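Local atomic coordinates of CARDB domain-containing protein (PDB entry 3IDU), a protein that is of unknown function but contains a CARDB domain, the part described here, that binds a pair of manganese ions. Residues E15-T20 / I47-T52; V21-P26 / N110-D115; D27-N32 / F114-V119; E36-V41 / E75-F80; V54-N59 / I92-D97. One frame throughout, in Å; residues are numbered along the deposited sequence.

Contact 1: E15-T20 / I47-T52. With MN (manganese (II) ion), chain C.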
# COMPACT_ATOMS: atom_id res chain seq x y z
N GLU A 15 -5.46 -12.87 17.94
CA GLU A 15 -4.16 -13.44 18.23
C GLU A 15 -3.13 -13.24 17.12
O GLU A 15 -2.00 -13.69 17.25
CB GLU A 15 -4.31 -14.94 18.52
CG GLU A 15 -5.23 -15.25 19.69
CD GLU A 15 -4.82 -14.54 20.97
OE1 GLU A 15 -3.63 -14.59 21.32
OE2 GLU A 15 -5.70 -13.94 21.62
N PHE A 16 -3.51 -12.55 16.05
CA PHE A 16 -2.58 -12.32 14.94
C PHE A 16 -2.74 -10.97 14.28
O PHE A 16 -3.84 -10.42 14.23
CB PHE A 16 -2.75 -13.34 13.81
CG PHE A 16 -2.60 -14.76 14.23
CD1 PHE A 16 -3.69 -15.48 14.72
CD2 PHE A 16 -1.37 -15.40 14.11
CE1 PHE A 16 -3.56 -16.82 15.07
CE2 PHE A 16 -1.23 -16.73 14.46
CZ PHE A 16 -2.33 -17.45 14.94
N PRO A 17 -1.64 -10.41 13.76
CA PRO A 17 -1.81 -9.12 13.10
C PRO A 17 -2.25 -9.47 11.67
O PRO A 17 -2.29 -10.65 11.32
CB PRO A 17 -0.39 -8.52 13.13
CG PRO A 17 0.49 -9.73 13.04
CD PRO A 17 -0.21 -10.75 13.93
N ASP A 18 -2.63 -8.48 10.89
CA ASP A 18 -2.97 -8.71 9.49
C ASP A 18 -2.75 -7.43 8.74
O ASP A 18 -3.55 -6.49 8.80
CB ASP A 18 -4.41 -9.18 9.25
CG ASP A 18 -4.65 -9.54 7.79
OD1 ASP A 18 -3.67 -9.52 7.02
OD2 ASP A 18 -5.80 -9.85 7.39
N LEU A 19 -1.63 -7.39 8.04
CA LEU A 19 -1.24 -6.23 7.27
C LEU A 19 -1.92 -6.20 5.92
O LEU A 19 -2.05 -7.22 5.26
CB LEU A 19 0.27 -6.25 7.09
CG LEU A 19 1.05 -6.22 8.40
CD1 LEU A 19 2.49 -6.64 8.16
CD2 LEU A 19 0.98 -4.81 8.98
N THR A 20 -2.35 -5.01 5.50
CA THR A 20 -2.99 -4.86 4.21
C THR A 20 -2.58 -3.51 3.63
O THR A 20 -2.17 -2.61 4.37
CB THR A 20 -4.52 -4.91 4.32
OG1 THR A 20 -5.09 -5.13 3.02
CG2 THR A 20 -5.06 -3.61 4.87
N ILE A 47 -2.92 -7.92 17.24
CA ILE A 47 -1.53 -7.90 17.69
C ILE A 47 -0.82 -6.85 16.85
O ILE A 47 -1.05 -6.77 15.64
CB ILE A 47 -0.85 -9.27 17.49
CG1 ILE A 47 -1.58 -10.33 18.31
CG2 ILE A 47 0.61 -9.18 17.90
CD1 ILE A 47 -1.56 -10.09 19.80
N GLY A 48 0.01 -6.04 17.48
CA GLY A 48 0.71 -5.00 16.75
C GLY A 48 1.91 -5.49 15.95
O GLY A 48 2.35 -6.63 16.08
N VAL A 49 2.41 -4.59 15.10
CA VAL A 49 3.56 -4.87 14.26
C VAL A 49 4.58 -3.76 14.49
O VAL A 49 4.46 -2.67 13.94
CB VAL A 49 3.16 -4.88 12.77
CG1 VAL A 49 4.39 -5.12 11.91
CG2 VAL A 49 2.12 -5.98 12.53
N PRO A 50 5.60 -4.03 15.32
CA PRO A 50 6.64 -3.05 15.63
C PRO A 50 7.39 -2.52 14.41
O PRO A 50 7.78 -1.35 14.37
CB PRO A 50 7.56 -3.82 16.58
CG PRO A 50 6.62 -4.74 17.28
CD PRO A 50 5.74 -5.24 16.15
N SER A 51 7.58 -3.37 13.42
CA SER A 51 8.31 -2.96 12.23
C SER A 51 8.07 -3.84 11.00
O SER A 51 8.19 -5.06 11.07
CB SER A 51 9.82 -2.94 12.52
OG SER A 51 10.55 -2.43 11.41
N THR A 52 7.72 -3.21 9.89
CA THR A 52 7.52 -3.92 8.64
C THR A 52 7.80 -2.96 7.50
O THR A 52 7.72 -1.74 7.66
CB THR A 52 6.09 -4.49 8.49
OG1 THR A 52 6.06 -5.37 7.35
CG2 THR A 52 5.08 -3.38 8.27
MN MN C . -2.09 -9.46 5.28
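V49 keeps CG1 anti to its backbone N (chi1 178°), leaving CG2 beside the N and turned to residues 15-20, while L19 has CG anti to its carbonyl carbon (chi1 -60°), and chi2 164° extends L19 CD1 toward T52 OG1, 3.9 Å away. The other branch meets the valine tip to tip, L19 CD2 lying 3.9 Å from V49 CG2. The same valine methyl takes the ring of P17, which crosses it at about a right angle with P17 CB 3.6 Å from V49 CG2. P17 CB also presses on a carbonyl, 3.1 Å from I47 O, and P17 CD rests 3.9 Å from I47 CB. I47 CG1 lies against the E15-F16 peptide, 3.5 Å from E15 C. No hydrogen bond crosses here; the grip is apolar. D18 points the opposite way from P17 and L19, and its OD1 binds manganese at 2.3 Å. L19 O holds the same ion at 2.2 Å, so the packed leucine also supplies a ligand through its backbone; E104, N106, N109 and N110 complete the site. Residues 15-20 lead into strand 19-24, which pairs with strand 35-43, whereas 47-52 enter the broken strand 49-58, which turns a corner at P50 and lies beside strand 61-70; L19 also touches L70 of strand 61-70 and V96 of strand 88-96.

Contact 2: V21-P26 / N110-D115. With MN (manganese (II) ion), chain C.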
# COMPACT_ATOMS: atom_id res chain seq x y z
N VAL A 21 -2.69 -3.36 2.32
CA VAL A 21 -2.33 -2.11 1.66
C VAL A 21 -3.31 -1.75 0.56
O VAL A 21 -3.90 -2.63 -0.08
CB VAL A 21 -0.92 -2.18 1.03
CG1 VAL A 21 0.14 -2.24 2.10
CG2 VAL A 21 -0.82 -3.39 0.10
N GLU A 22 -3.48 -0.45 0.34
CA GLU A 22 -4.37 0.06 -0.69
C GLU A 22 -3.76 1.36 -1.20
O GLU A 22 -3.20 2.14 -0.43
CB GLU A 22 -5.76 0.34 -0.11
CG GLU A 22 -6.88 0.23 -1.13
CD GLU A 22 -8.15 0.94 -0.69
OE1 GLU A 22 -8.46 0.91 0.51
OE2 GLU A 22 -8.84 1.52 -1.56
N ILE A 23 -3.87 1.60 -2.51
CA ILE A 23 -3.34 2.81 -3.12
C ILE A 23 -4.50 3.72 -3.51
O ILE A 23 -5.52 3.23 -4.00
CB ILE A 23 -2.54 2.49 -4.39
CG1 ILE A 23 -1.34 1.61 -4.06
CG2 ILE A 23 -2.12 3.79 -5.08
CD1 ILE A 23 -0.83 0.82 -5.25
N LYS A 24 -4.35 5.02 -3.30
CA LYS A 24 -5.39 5.97 -3.67
C LYS A 24 -4.76 7.19 -4.34
O LYS A 24 -3.73 7.69 -3.90
CB LYS A 24 -6.20 6.42 -2.45
CG LYS A 24 -7.00 5.30 -1.82
CD LYS A 24 -8.05 5.85 -0.86
CE LYS A 24 -8.83 4.71 -0.23
NZ LYS A 24 -9.95 5.21 0.61
N GLY A 25 -5.38 7.65 -5.42
CA GLY A 25 -4.86 8.80 -6.13
C GLY A 25 -5.44 8.89 -7.53
O GLY A 25 -6.28 8.06 -7.89
N PRO A 26 -5.01 9.86 -8.35
CA PRO A 26 -5.53 10.00 -9.72
C PRO A 26 -5.20 8.81 -10.61
O PRO A 26 -4.07 8.34 -10.66
CB PRO A 26 -4.87 11.29 -10.20
CG PRO A 26 -3.56 11.27 -9.49
CD PRO A 26 -3.96 10.86 -8.09
N ASN A 110 -1.66 -8.58 1.01
CA ASN A 110 -0.51 -7.71 1.25
C ASN A 110 -0.03 -6.99 0.00
O ASN A 110 1.01 -6.34 0.03
CB ASN A 110 0.64 -8.53 1.84
CG ASN A 110 0.38 -8.97 3.26
OD1 ASN A 110 -0.69 -9.48 3.58
ND2 ASN A 110 1.37 -8.78 4.13
N VAL A 111 -0.77 -7.10 -1.09
CA VAL A 111 -0.38 -6.44 -2.33
C VAL A 111 -1.52 -5.65 -2.96
O VAL A 111 -2.65 -6.15 -3.07
CB VAL A 111 0.11 -7.48 -3.37
CG1 VAL A 111 0.50 -6.78 -4.66
CG2 VAL A 111 1.29 -8.26 -2.80
N ALA A 112 -1.22 -4.42 -3.36
CA ALA A 112 -2.20 -3.54 -3.99
C ALA A 112 -1.78 -3.28 -5.44
O ALA A 112 -0.58 -3.25 -5.76
CB ALA A 112 -2.29 -2.22 -3.23
N THR A 113 -2.76 -3.11 -6.31
CA THR A 113 -2.51 -2.84 -7.72
C THR A 113 -3.36 -1.63 -8.11
O THR A 113 -4.55 -1.59 -7.81
CB THR A 113 -2.89 -4.05 -8.59
OG1 THR A 113 -2.20 -5.21 -8.11
CG2 THR A 113 -2.49 -3.81 -10.04
N PHE A 114 -2.73 -0.66 -8.75
CA PHE A 114 -3.43 0.55 -9.16
C PHE A 114 -2.87 0.99 -10.51
O PHE A 114 -1.67 1.22 -10.66
CB PHE A 114 -3.23 1.64 -8.10
CG PHE A 114 -4.15 2.81 -8.24
CD1 PHE A 114 -3.93 3.78 -9.20
CD2 PHE A 114 -5.27 2.92 -7.41
CE1 PHE A 114 -4.80 4.86 -9.34
CE2 PHE A 114 -6.15 4.00 -7.54
CZ PHE A 114 -5.91 4.97 -8.51
N ASP A 115 -3.76 1.11 -11.49
CA ASP A 115 -3.37 1.51 -12.84
C ASP A 115 -3.55 3.01 -13.07
O ASP A 115 -4.58 3.59 -12.71
CB ASP A 115 -4.19 0.70 -13.84
CG ASP A 115 -3.85 -0.78 -13.79
OD1 ASP A 115 -4.78 -1.62 -13.80
OD2 ASP A 115 -2.65 -1.12 -13.75
MN MN C . -2.09 -9.46 5.28
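V21 opens the contact by laying CG2 over the start of the other strand, 3.5 Å from N110 O and 3.8 Å from A112 CB. E22 turns its side chain away, and I23 comes next toward residues 110-115. Its CD1 fits between two neighbours, 3.9 Å from A112 CB and 3.8 Å from F114 CB, while its CG2 lies close to the root of the ring. F114, with CG anti to its backbone N (chi1 -166°), swings its ring obliquely across I23 and along the backbone of 23-26. I23 O is 3.4 Å from F114 CD2, G25 O is 3.2 Å from F114 CZ, and P26 O stands at the ring edge. An alanine at F114 would remove the ring and would probably leave the backbone from I23 to P26 without its main packing surface on this side. At the far end N110 OD1 binds manganese at 2.2 Å, while its ND2 is hydrogen-bonded to V96 O. The strands run nearly parallel, 19° apart, but share no hydrogen bond, because they belong to different sheets: strand 19-24 borders strand 35-43, strand 111-118 pairs with strand 88-96, and I23 packs between the two sheets, against I92 and A94.

Contact 3: D27-N32 / F114-V119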
# COMPACT_ATOMS: atom_id res chain seq x y z
N ASP A 27 -6.22 8.32 -11.32
CA ASP A 27 -6.05 7.20 -12.23
C ASP A 27 -5.66 7.70 -13.61
O ASP A 27 -5.42 6.92 -14.54
CB ASP A 27 -7.35 6.38 -12.30
CG ASP A 27 -8.55 7.21 -12.70
OD1 ASP A 27 -8.82 8.23 -12.02
OD2 ASP A 27 -9.23 6.85 -13.68
N VAL A 28 -5.61 9.02 -13.75
CA VAL A 28 -5.24 9.66 -15.00
C VAL A 28 -4.41 10.91 -14.69
O VAL A 28 -4.88 11.80 -13.99
CB VAL A 28 -6.48 10.08 -15.81
CG1 VAL A 28 -6.06 10.72 -17.12
CG2 VAL A 28 -7.37 8.87 -16.07
N VAL A 29 -3.19 10.95 -15.20
CA VAL A 29 -2.30 12.09 -14.97
C VAL A 29 -1.66 12.57 -16.26
O VAL A 29 -1.54 11.82 -17.23
CB VAL A 29 -1.19 11.72 -13.97
CG1 VAL A 29 -1.78 11.41 -12.61
CG2 VAL A 29 -0.39 10.54 -14.49
N GLY A 30 -1.24 13.84 -16.27
CA GLY A 30 -0.61 14.41 -17.44
C GLY A 30 0.90 14.42 -17.35
O GLY A 30 1.47 14.64 -16.27
N VAL A 31 1.57 14.18 -18.47
CA VAL A 31 3.02 14.16 -18.51
C VAL A 31 3.62 15.42 -17.87
O VAL A 31 3.11 16.53 -18.06
CB VAL A 31 3.54 14.03 -19.96
CG1 VAL A 31 3.07 15.21 -20.80
CG2 VAL A 31 5.06 13.94 -19.96
N ASN A 32 4.69 15.23 -17.11
CA ASN A 32 5.38 16.33 -16.44
C ASN A 32 4.49 17.11 -15.48
O ASN A 32 4.68 18.31 -15.27
CB ASN A 32 5.98 17.28 -17.48
CG ASN A 32 6.92 16.58 -18.44
OD1 ASN A 32 7.89 15.95 -18.02
ND2 ASN A 32 6.63 16.68 -19.73
N PHE A 114 -2.73 -0.66 -8.75
CA PHE A 114 -3.43 0.55 -9.16
C PHE A 114 -2.87 0.99 -10.51
O PHE A 114 -1.67 1.22 -10.66
CB PHE A 114 -3.23 1.64 -8.10
CG PHE A 114 -4.15 2.81 -8.24
CD1 PHE A 114 -3.93 3.78 -9.20
CD2 PHE A 114 -5.27 2.92 -7.41
CE1 PHE A 114 -4.80 4.86 -9.34
CE2 PHE A 114 -6.15 4.00 -7.54
CZ PHE A 114 -5.91 4.97 -8.51
N ASP A 115 -3.76 1.11 -11.49
CA ASP A 115 -3.37 1.51 -12.84
C ASP A 115 -3.55 3.01 -13.07
O ASP A 115 -4.58 3.59 -12.71
CB ASP A 115 -4.19 0.70 -13.84
CG ASP A 115 -3.85 -0.78 -13.79
OD1 ASP A 115 -4.78 -1.62 -13.80
OD2 ASP A 115 -2.65 -1.12 -13.75
N VAL A 116 -2.54 3.63 -13.67
CA VAL A 116 -2.57 5.06 -13.95
C VAL A 116 -2.28 5.34 -15.42
O VAL A 116 -1.32 4.82 -15.99
CB VAL A 116 -1.52 5.81 -13.10
CG1 VAL A 116 -1.53 7.29 -13.45
CG2 VAL A 116 -1.81 5.62 -11.63
N SER A 117 -3.12 6.16 -16.04
CA SER A 117 -2.93 6.50 -17.45
C SER A 117 -2.31 7.88 -17.60
O SER A 117 -2.95 8.90 -17.30
CB SER A 117 -4.27 6.45 -18.18
OG SER A 117 -4.10 6.73 -19.56
N VAL A 118 -1.06 7.92 -18.05
CA VAL A 118 -0.35 9.18 -18.25
C VAL A 118 -0.57 9.66 -19.68
O VAL A 118 -0.27 8.95 -20.63
CB VAL A 118 1.17 9.03 -18.00
CG1 VAL A 118 1.87 10.36 -18.20
CG2 VAL A 118 1.41 8.51 -16.59
N VAL A 119 -1.09 10.87 -19.82
CA VAL A 119 -1.35 11.44 -21.14
C VAL A 119 -0.68 12.79 -21.33
O VAL A 119 -0.89 13.71 -20.54
CB VAL A 119 -2.87 11.60 -21.37
CG1 VAL A 119 -3.14 12.01 -22.81
CG2 VAL A 119 -3.59 10.31 -21.03
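V29 and V118 project to one face of the strand pair, V28 and S117 to the other. On the first face V29 CG2 does the touching: it occupies the crowded position between backbone N and carbonyl carbon (chi1 -64° for CG1), which carries it toward the other strand. It meets V118 obliquely, CG2 to CG2 at 3.4 Å, tighter than ordinary van der Waals contact, and crosses V116 at about a right angle, 3.6 Å from V116 CG1. One valine methyl is thus wedged between two valines of the partner strand. The opposite face is thinner, with V28 CG1 lying along the carbonyl of S117. Farther back, D27 CA stands at the edge of the F114 ring, 3.9 Å from CE1, while V116 CG2 lies in the plane of that ring.

The backbones keep these side chains in step by parallel pairing. S117 N donates to D27 O (2.8 Å) and V29 N to S117 O (2.9 Å); V119 N then meets V29 O (2.8 Å) nearly along the C=O axis. V31 N to V119 O is longer, at 3.2 Å, with the donor well above the carbonyl plane. Y37, W82 and P84 cover the valine side. A short edge strand running parallel to the last strand, after the chain has left the opposite sheet at strand 19-24, recalls the A' and G strands of immunoglobulin-like sandwiches.

Contact 4: E36-V41 / E75-F80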
# COMPACT_ATOMS: atom_id res chain seq x y z
N GLU A 36 -0.10 13.39 -6.65
CA GLU A 36 0.04 12.94 -5.28
C GLU A 36 -0.78 11.68 -5.02
O GLU A 36 -1.99 11.64 -5.28
CB GLU A 36 -0.40 14.05 -4.32
CG GLU A 36 0.40 15.35 -4.48
CD GLU A 36 -0.07 16.46 -3.56
OE1 GLU A 36 0.51 17.56 -3.62
OE2 GLU A 36 -1.02 16.23 -2.78
N TYR A 37 -0.12 10.64 -4.51
CA TYR A 37 -0.79 9.38 -4.21
C TYR A 37 -0.70 9.06 -2.73
O TYR A 37 0.16 9.59 -2.02
CB TYR A 37 -0.19 8.23 -5.01
CG TYR A 37 -0.47 8.30 -6.49
CD1 TYR A 37 0.31 9.10 -7.33
CD2 TYR A 37 -1.53 7.60 -7.05
CE1 TYR A 37 0.03 9.19 -8.70
CE2 TYR A 37 -1.82 7.68 -8.41
CZ TYR A 37 -1.04 8.47 -9.22
OH TYR A 37 -1.33 8.56 -10.56
N GLU A 38 -1.58 8.18 -2.26
CA GLU A 38 -1.56 7.79 -0.86
C GLU A 38 -1.57 6.28 -0.74
O GLU A 38 -2.32 5.59 -1.44
CB GLU A 38 -2.77 8.35 -0.12
CG GLU A 38 -2.94 9.86 -0.23
CD GLU A 38 -4.05 10.38 0.66
OE1 GLU A 38 -5.15 9.80 0.65
OE2 GLU A 38 -3.82 11.39 1.37
N VAL A 39 -0.73 5.77 0.14
CA VAL A 39 -0.67 4.34 0.39
C VAL A 39 -1.28 4.15 1.77
O VAL A 39 -0.75 4.66 2.76
CB VAL A 39 0.78 3.82 0.38
CG1 VAL A 39 0.79 2.33 0.70
CG2 VAL A 39 1.42 4.07 -0.99
N HIS A 40 -2.41 3.46 1.83
CA HIS A 40 -3.09 3.20 3.09
C HIS A 40 -2.68 1.83 3.61
O HIS A 40 -3.05 0.81 3.03
CB HIS A 40 -4.61 3.25 2.90
CG HIS A 40 -5.14 4.61 2.57
ND1 HIS A 40 -6.07 5.26 3.34
CD2 HIS A 40 -4.83 5.47 1.56
CE1 HIS A 40 -6.31 6.45 2.84
NE2 HIS A 40 -5.57 6.60 1.75
N VAL A 41 -1.91 1.81 4.69
CA VAL A 41 -1.44 0.55 5.28
C VAL A 41 -2.20 0.34 6.59
O VAL A 41 -2.24 1.22 7.44
CB VAL A 41 0.09 0.58 5.52
CG1 VAL A 41 0.45 1.64 6.54
CG2 VAL A 41 0.58 -0.79 5.96
N GLU A 75 -4.19 2.27 11.32
CA GLU A 75 -4.01 2.55 9.90
C GLU A 75 -3.13 3.77 9.75
O GLU A 75 -3.20 4.71 10.56
CB GLU A 75 -5.35 2.82 9.22
CG GLU A 75 -5.22 3.19 7.74
CD GLU A 75 -6.55 3.50 7.08
OE1 GLU A 75 -6.56 3.78 5.86
OE2 GLU A 75 -7.60 3.47 7.77
N LYS A 76 -2.28 3.76 8.74
CA LYS A 76 -1.42 4.90 8.47
C LYS A 76 -1.48 5.22 6.99
O LYS A 76 -1.63 4.33 6.15
CB LYS A 76 0.03 4.60 8.89
CG LYS A 76 0.25 4.66 10.39
CD LYS A 76 1.70 4.40 10.78
CE LYS A 76 1.88 4.58 12.28
NZ LYS A 76 3.25 4.26 12.76
N VAL A 77 -1.40 6.51 6.68
CA VAL A 77 -1.44 6.97 5.31
C VAL A 77 -0.05 7.46 4.93
O VAL A 77 0.47 8.42 5.50
CB VAL A 77 -2.46 8.12 5.12
CG1 VAL A 77 -2.49 8.56 3.66
CG2 VAL A 77 -3.84 7.65 5.55
N LEU A 78 0.56 6.76 3.98
CA LEU A 78 1.88 7.10 3.49
C LEU A 78 1.68 7.85 2.19
O LEU A 78 0.79 7.51 1.41
CB LEU A 78 2.69 5.83 3.24
CG LEU A 78 2.76 4.84 4.40
CD1 LEU A 78 3.64 3.67 3.99
CD2 LEU A 78 3.31 5.52 5.65
N THR A 79 2.48 8.86 1.94
CA THR A 79 2.32 9.62 0.71
C THR A 79 3.58 9.63 -0.13
O THR A 79 4.68 9.42 0.37
CB THR A 79 1.92 11.07 1.00
OG1 THR A 79 2.97 11.70 1.76
CG2 THR A 79 0.63 11.12 1.79
N PHE A 80 3.40 9.88 -1.42
CA PHE A 80 4.52 9.97 -2.34
C PHE A 80 4.05 10.73 -3.57
O PHE A 80 2.92 10.54 -4.04
CB PHE A 80 5.06 8.58 -2.73
CG PHE A 80 4.13 7.77 -3.59
CD1 PHE A 80 3.18 6.93 -3.01
CD2 PHE A 80 4.22 7.83 -4.98
CE1 PHE A 80 2.33 6.16 -3.81
CE2 PHE A 80 3.38 7.07 -5.79
CZ PHE A 80 2.43 6.23 -5.20
O HOH W 1 -8.45 4.13 4.36
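V39 N to L78 O is the shortest bond, 2.6 Å and almost straight at 174°, and L78 N returns it to V39 O. V41 with K76 forms a second hydrogen-bonded pair, and Y37 with F80 a looser third, in which F80 N to Y37 O is weak. Beyond the backbone, H40 ND1 donates to E75 OE1 at 3.0 Å. The oxygen lies near the imidazole plane, although ring and carboxylate planes are turned 54° apart. A water touches the same two atoms and donates to E75 OE1 at 2.4 Å. At the other nitrogen, H40 NE2 gives E38 OE1 a weak bond of 3.4 Å, so the imidazole spans two carboxylates that would probably favour its protonated form. V77 CG2 lies over one face of the ring, offset toward its rim, in a CH-pi contact 4.1 Å from the centroid. An alanine at H40 would remove both links to carboxylates and the ring under V77, and would probably leave E75 and E38 more mobile.

The other face is largely apolar. Y37 CB sits over the F80 ring, 3.7 Å from the centroid; the two rings lie nearly parallel, at 11°, but are slid so far apart that they hardly overlap. V39 CG2 meets the edge of F80, 3.6 Å from CE1. V39 and L78 touch at CB; V39 packs on V54 and V56 and L78 on V54 and W66 of the other sheet. Y37 OH is hydrogen-bonded to P26 O. Strands 35-43 and 75-82 thus pair antiparallel in the three-stranded sheet of a beta sandwich, consistent with the E-set clan.

Contact 5: V54-N59 / I92-D97. With MN (manganese (II) ion), chain D.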
# COMPACT_ATOMS: atom_id res chain seq x y z
N VAL A 54 7.18 -1.33 3.70
CA VAL A 54 6.16 -1.03 2.70
C VAL A 54 6.95 -0.55 1.48
O VAL A 54 7.92 0.21 1.61
CB VAL A 54 5.20 0.09 3.18
CG1 VAL A 54 4.19 0.42 2.08
CG2 VAL A 54 4.47 -0.37 4.43
N ARG A 55 6.55 -1.02 0.31
CA ARG A 55 7.23 -0.66 -0.92
C ARG A 55 6.24 -0.30 -2.01
O ARG A 55 5.15 -0.88 -2.10
CB ARG A 55 8.12 -1.82 -1.40
CG ARG A 55 9.17 -2.30 -0.40
CD ARG A 55 9.99 -3.46 -0.97
NE ARG A 55 11.05 -3.95 -0.08
CZ ARG A 55 10.86 -4.76 0.96
NH1 ARG A 55 9.65 -5.18 1.27
NH2 ARG A 55 11.90 -5.16 1.68
N VAL A 56 6.61 0.67 -2.83
CA VAL A 56 5.79 1.09 -3.96
C VAL A 56 6.62 0.88 -5.21
O VAL A 56 7.79 1.24 -5.27
CB VAL A 56 5.36 2.58 -3.85
CG1 VAL A 56 4.88 3.09 -5.21
CG2 VAL A 56 4.23 2.71 -2.84
N TYR A 57 6.00 0.26 -6.21
CA TYR A 57 6.62 -0.05 -7.49
C TYR A 57 5.81 0.60 -8.59
O TYR A 57 4.59 0.72 -8.49
CB TYR A 57 6.60 -1.56 -7.75
CG TYR A 57 7.34 -2.41 -6.75
CD1 TYR A 57 8.68 -2.75 -6.95
CD2 TYR A 57 6.70 -2.92 -5.62
CE1 TYR A 57 9.36 -3.56 -6.06
CE2 TYR A 57 7.37 -3.73 -4.72
CZ TYR A 57 8.70 -4.05 -4.95
OH TYR A 57 9.37 -4.86 -4.05
N ILE A 58 6.50 1.00 -9.65
CA ILE A 58 5.85 1.60 -10.81
C ILE A 58 6.35 0.75 -11.98
O ILE A 58 7.54 0.75 -12.29
CB ILE A 58 6.26 3.07 -10.97
CG1 ILE A 58 5.72 3.87 -9.77
CG2 ILE A 58 5.73 3.63 -12.28
CD1 ILE A 58 6.08 5.34 -9.78
N ASN A 59 5.42 0.04 -12.62
CA ASN A 59 5.75 -0.86 -13.73
C ASN A 59 6.85 -1.86 -13.33
O ASN A 59 7.78 -2.12 -14.10
CB ASN A 59 6.13 -0.08 -14.99
CG ASN A 59 4.92 0.27 -15.84
OD1 ASN A 59 3.79 -0.09 -15.50
ND2 ASN A 59 5.15 0.95 -16.96
N ILE A 92 0.85 0.68 -10.80
CA ILE A 92 1.47 0.97 -9.51
C ILE A 92 1.16 -0.20 -8.58
O ILE A 92 0.01 -0.62 -8.47
CB ILE A 92 0.91 2.27 -8.86
CG1 ILE A 92 1.29 3.50 -9.70
CG2 ILE A 92 1.52 2.47 -7.47
CD1 ILE A 92 0.74 3.50 -11.10
N ASN A 93 2.19 -0.72 -7.92
CA ASN A 93 2.01 -1.81 -6.97
C ASN A 93 2.51 -1.34 -5.62
O ASN A 93 3.48 -0.58 -5.54
CB ASN A 93 2.81 -3.06 -7.38
CG ASN A 93 2.12 -3.87 -8.47
OD1 ASN A 93 2.65 -4.03 -9.56
ND2 ASN A 93 0.94 -4.40 -8.16
N ALA A 94 1.84 -1.78 -4.57
CA ALA A 94 2.24 -1.44 -3.22
C ALA A 94 2.26 -2.76 -2.46
O ALA A 94 1.35 -3.58 -2.62
CB ALA A 94 1.26 -0.47 -2.59
N THR A 95 3.29 -2.98 -1.67
CA THR A 95 3.38 -4.21 -0.91
C THR A 95 3.76 -3.94 0.54
O THR A 95 4.44 -2.96 0.84
CB THR A 95 4.45 -5.17 -1.49
OG1 THR A 95 5.76 -4.64 -1.23
CG2 THR A 95 4.26 -5.33 -2.99
N VAL A 96 3.33 -4.82 1.43
CA VAL A 96 3.68 -4.70 2.83
C VAL A 96 4.14 -6.09 3.27
O VAL A 96 3.54 -7.10 2.91
CB VAL A 96 2.50 -4.16 3.68
CG1 VAL A 96 1.30 -5.09 3.57
CG2 VAL A 96 2.93 -4.00 5.13
N ASP A 97 5.22 -6.11 4.04
CA ASP A 97 5.84 -7.35 4.50
C ASP A 97 6.06 -8.30 3.33
O ASP A 97 5.73 -9.48 3.40
CB ASP A 97 5.02 -8.07 5.57
CG ASP A 97 5.77 -9.25 6.16
OD1 ASP A 97 7.02 -9.16 6.24
OD2 ASP A 97 5.15 -10.25 6.56
MN MN D . 3.33 -11.59 6.43
O HOH W 2 7.02 -4.90 1.34
O HOH W 3 3.78 -11.13 4.19
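Two hydrogen-bonded pairs join the strands, R55 with T95 and Y57 with N93. T95 N reaches R55 O at 2.8 Å in the carbonyl plane; Y57 N reaches N93 O at 2.7 Å, close to straight (170°). Side chains of V54, V56 and I58 share one face with I92, A94 and V96. There V54 and V96 cross obliquely, CG2 to CG2 at 4.0 Å, and V56 lies alongside I92, CG1 to CG2 at 4.1 Å. On the other face T95 is central: its CG2 sits at the edge of the Y57 ring, 3.9 Å from CE2, and its OG1, in the crowded position between backbone N and carbonyl carbon, stands beside R55 CB. A water donates to T95 OG1 at 2.9 Å and takes a weak bond from R55 NH1.

These are antiparallel neighbours within the five-stranded sheet of the beta sandwich; the face with V54, V56, A94 and V96 is turned to the three-stranded sheet, where V39 packs on V54 and V56, and V21 and V41 on V96. After V96 the chain swings out at D97 through left-handed backbone angles (phi 50°, psi 48°). D97, CG anti to its backbone N, puts OD2 2.3 Å from the second manganese. A water that also binds this ion donates to D97 O at 2.7 Å. N100, V102, E104 and E107 supply its other ligands, while T101 N is hydrogen-bonded to D97 OD1. E98 OE1 is hydrogen-bonded to both Y57 OH and T95 OG1, and E99 forms a salt bridge with R55.

In the fold
From the N terminus, residues 15-20 and 21-26 are continuous. Contact 1 closes the first loop, at 47-52, joining strand 19-24 of one sheet to strand 49-58 of the other, beside the first manganese. Contact 2 reaches forward to 110-115, and contact 3 continues from 27-32 to the same last strand, sharing F114 and D115. Contacts 4 and 5 nest inside the loops closed by contacts 2 and 3, and cross each other: 36-41, 54-59, 75-80 and 92-97 alternate. Contact 1 crosses contacts 2, 3 and 4 but closes before contact 5 opens. Contact 4 builds the three-stranded sheet, contacts 3 and 5 the five-stranded one; contacts 1 and 2 bridge them and share an ion.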